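Local coordinates for protein CysE, serine acetyltransferase (Brucella abortus, PDB 4HZD) that probably transfers the acetyl group of acetyl-coenzyme A to L-serine, the step that yields O-acetylserine for cysteine biosynthesis, at residues A[127-130]-A[131-135]. Sequence-based numbering, arbitrary orientation.
Sequences AHWL and YKQGR
Leu130 and Arg135 meet where the helix 116-132 ends, joined by both backbone and side chain. The carbonyl O of Leu130 takes two donors, Arg135 N and, weakly, Gln133 N. Farther out, the Arg135 chain runs obliquely past the leucine with one face of its guanidinium against Leu130 CD2; that methyl lies 3.6 Å above the plane, toward its rim. Arg135 NE forms a salt bridge with Asp34 of the second subunit, while Leu130 itself is buried among Thr76, Phe138 and Leu142.

The turn is a Schellman motif: Gly134 takes up a positive phi, its N gives the inner hydrogen bond to Tyr131 O, and Arg135 N makes the i to i+5 hydrogen bond to Leu130 O at 2.9 Å. Arg135 is in turn the N-cap residue of helix 136-149, so the motif forms the tight link between two successive helices in the helical part of the subunit, away from the coenzyme A sites of the left-handed beta-helix.

On another side of the same turn, Gln133 packs against Trp129, above the helical hydrogen bond from Gln133 N to Trp129 O (3.0 Å). Its CG sits over one face of the indole, offset toward the CE2 rim of the five-membered ring, in a CH-pi contact 4.1 Å from that ring's centroid. The chain bends at chi2 (-64°), and the amide plane lies within 6° of the indole plane. Trp129 also rests on Thr79, Met80 and Ala83 of helix 70-83.

Lys132 passes between the two rings, its N hydrogen-bonded to His128 O at 3.0 Å. Its methylenes lie over one face of the His128 imidazole, CG above the ring and CD just beyond the NE2/CD2 rim, 3.4 Å from His128 NE2; the ring's ND1 is hydrogen-bonded to Pro156 O. A nearly eclipsed chi3 (15°) then bends the chain, and NZ comes to the edge of the Trp129 indole, near its plane and 4.2 Å from Trp129 CD1.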
loop_
_atom_site.group_PDB
_atom_site.type_symbol
_atom_site.label_atom_id
_atom_site.label_comp_id
_atom_site.label_asym_id
_atom_site.label_seq_id
_atom_site.Cartn_x
_atom_site.Cartn_y
_atom_site.Cartn_z
ATOM N N ALA A 127 19.787 -8.065 12.430
ATOM C CA ALA A 127 19.246 -7.995 13.794
ATOM C C ALA A 127 20.317 -8.177 14.885
ATOM O O ALA A 127 20.299 -7.509 15.934
ATOM C CB ALA A 127 18.113 -9.022 13.957
ATOM N N HIS A 128 21.238 -9.095 14.640
ATOM C CA HIS A 128 22.297 -9.454 15.603
ATOM C C HIS A 128 23.241 -8.274 15.818
ATOM O O HIS A 128 23.566 -7.912 16.948
ATOM C CB HIS A 128 23.060 -10.705 15.119
ATOM C CG HIS A 128 24.159 -11.162 16.070
ATOM N ND1 HIS A 128 23.898 -11.766 17.260
ATOM C CD2 HIS A 128 25.564 -11.091 15.963
ATOM C CE1 HIS A 128 25.069 -12.052 17.881
ATOM N NE2 HIS A 128 26.083 -11.639 17.086
ATOM N N TRP A 129 23.692 -7.692 14.720
ATOM C CA TRP A 129 24.496 -6.474 14.767
ATOM C C TRP A 129 23.796 -5.321 15.534
ATOM O O TRP A 129 24.387 -4.678 16.452
ATOM C CB TRP A 129 24.873 -6.082 13.328
ATOM C CG TRP A 129 25.720 -4.837 13.270
ATOM C CD1 TRP A 129 27.032 -4.665 13.735
ATOM C CD2 TRP A 129 25.309 -3.513 12.800
ATOM N NE1 TRP A 129 27.444 -3.367 13.538
ATOM C CE2 TRP A 129 26.460 -2.628 12.995
ATOM C CE3 TRP A 129 24.137 -2.989 12.255
ATOM C CZ2 TRP A 129 26.414 -1.294 12.645
ATOM C CZ3 TRP A 129 24.107 -1.648 11.886
ATOM C CH2 TRP A 129 25.222 -0.822 12.074
ATOM N N LEU A 130 22.538 -5.042 15.155
ATOM C CA LEU A 130 21.724 -4.009 15.825
ATOM C C LEU A 130 21.644 -4.265 17.325
ATOM O O LEU A 130 21.791 -3.335 18.120
ATOM C CB LEU A 130 20.289 -3.955 15.225
ATOM C CG LEU A 130 20.300 -3.417 13.790
ATOM C CD1 LEU A 130 18.921 -3.492 13.177
ATOM C CD2 LEU A 130 20.790 -1.971 13.738
ATOM N N TYR A 131 21.413 -5.532 17.699
ATOM C CA TYR A 131 21.250 -5.928 19.110
ATOM C C TYR A 131 22.543 -5.612 19.879
ATOM O O TYR A 131 22.494 -4.988 20.942
ATOM C CB TYR A 131 20.871 -7.408 19.204
ATOM C CG TYR A 131 20.511 -7.949 20.581
ATOM C CD1 TYR A 131 19.251 -7.732 21.140
ATOM C CD2 TYR A 131 21.439 -8.686 21.323
ATOM C CE1 TYR A 131 18.931 -8.233 22.387
ATOM C CE2 TYR A 131 21.119 -9.210 22.579
ATOM C CZ TYR A 131 19.867 -8.981 23.100
ATOM O OH TYR A 131 19.536 -9.535 24.329
ATOM N N LYS A 132 23.685 -5.956 19.285
ATOM C CA LYS A 132 25.008 -5.698 19.913
ATOM C C LYS A 132 25.292 -4.197 20.006
ATOM O O LYS A 132 26.083 -3.760 20.841
ATOM C CB LYS A 132 26.150 -6.368 19.124
ATOM C CG LYS A 132 26.235 -7.882 19.225
ATOM C CD LYS A 132 26.917 -8.516 17.998
ATOM C CE LYS A 132 27.704 -7.543 17.086
ATOM N NZ LYS A 132 28.287 -8.128 15.813
ATOM N N GLN A 133 24.657 -3.404 19.147
ATOM C CA GLN A 133 24.857 -1.939 19.165
ATOM C C GLN A 133 23.968 -1.248 20.213
ATOM O O GLN A 133 24.003 -0.038 20.345
ATOM C CB GLN A 133 24.664 -1.334 17.776
ATOM C CG GLN A 133 25.675 -1.786 16.729
ATOM C CD GLN A 133 27.106 -1.369 17.055
ATOM O OE1 GLN A 133 27.942 -2.201 17.424
ATOM N NE2 GLN A 133 27.393 -0.078 16.927
ATOM N N GLY A 134 23.186 -2.016 20.959
ATOM C CA GLY A 134 22.197 -1.440 21.903
ATOM C C GLY A 134 20.887 -1.000 21.240
ATOM O O GLY A 134 20.029 -0.373 21.881
ATOM N N ARG A 135 20.724 -1.334 19.954
ATOM C CA ARG A 135 19.507 -1.033 19.210
ATOM C C ARG A 135 18.512 -2.204 19.262
ATOM O O ARG A 135 18.154 -2.807 18.235
ATOM C CB ARG A 135 19.865 -0.647 17.762
ATOM C CG ARG A 135 20.566 0.704 17.676
ATOM C CD ARG A 135 21.030 0.996 16.271
ATOM N NE ARG A 135 19.932 1.461 15.413
ATOM C CZ ARG A 135 20.102 1.908 14.169
ATOM N NH1 ARG A 135 21.326 1.900 13.628
ATOM N NH2 ARG A 135 19.056 2.343 13.455
#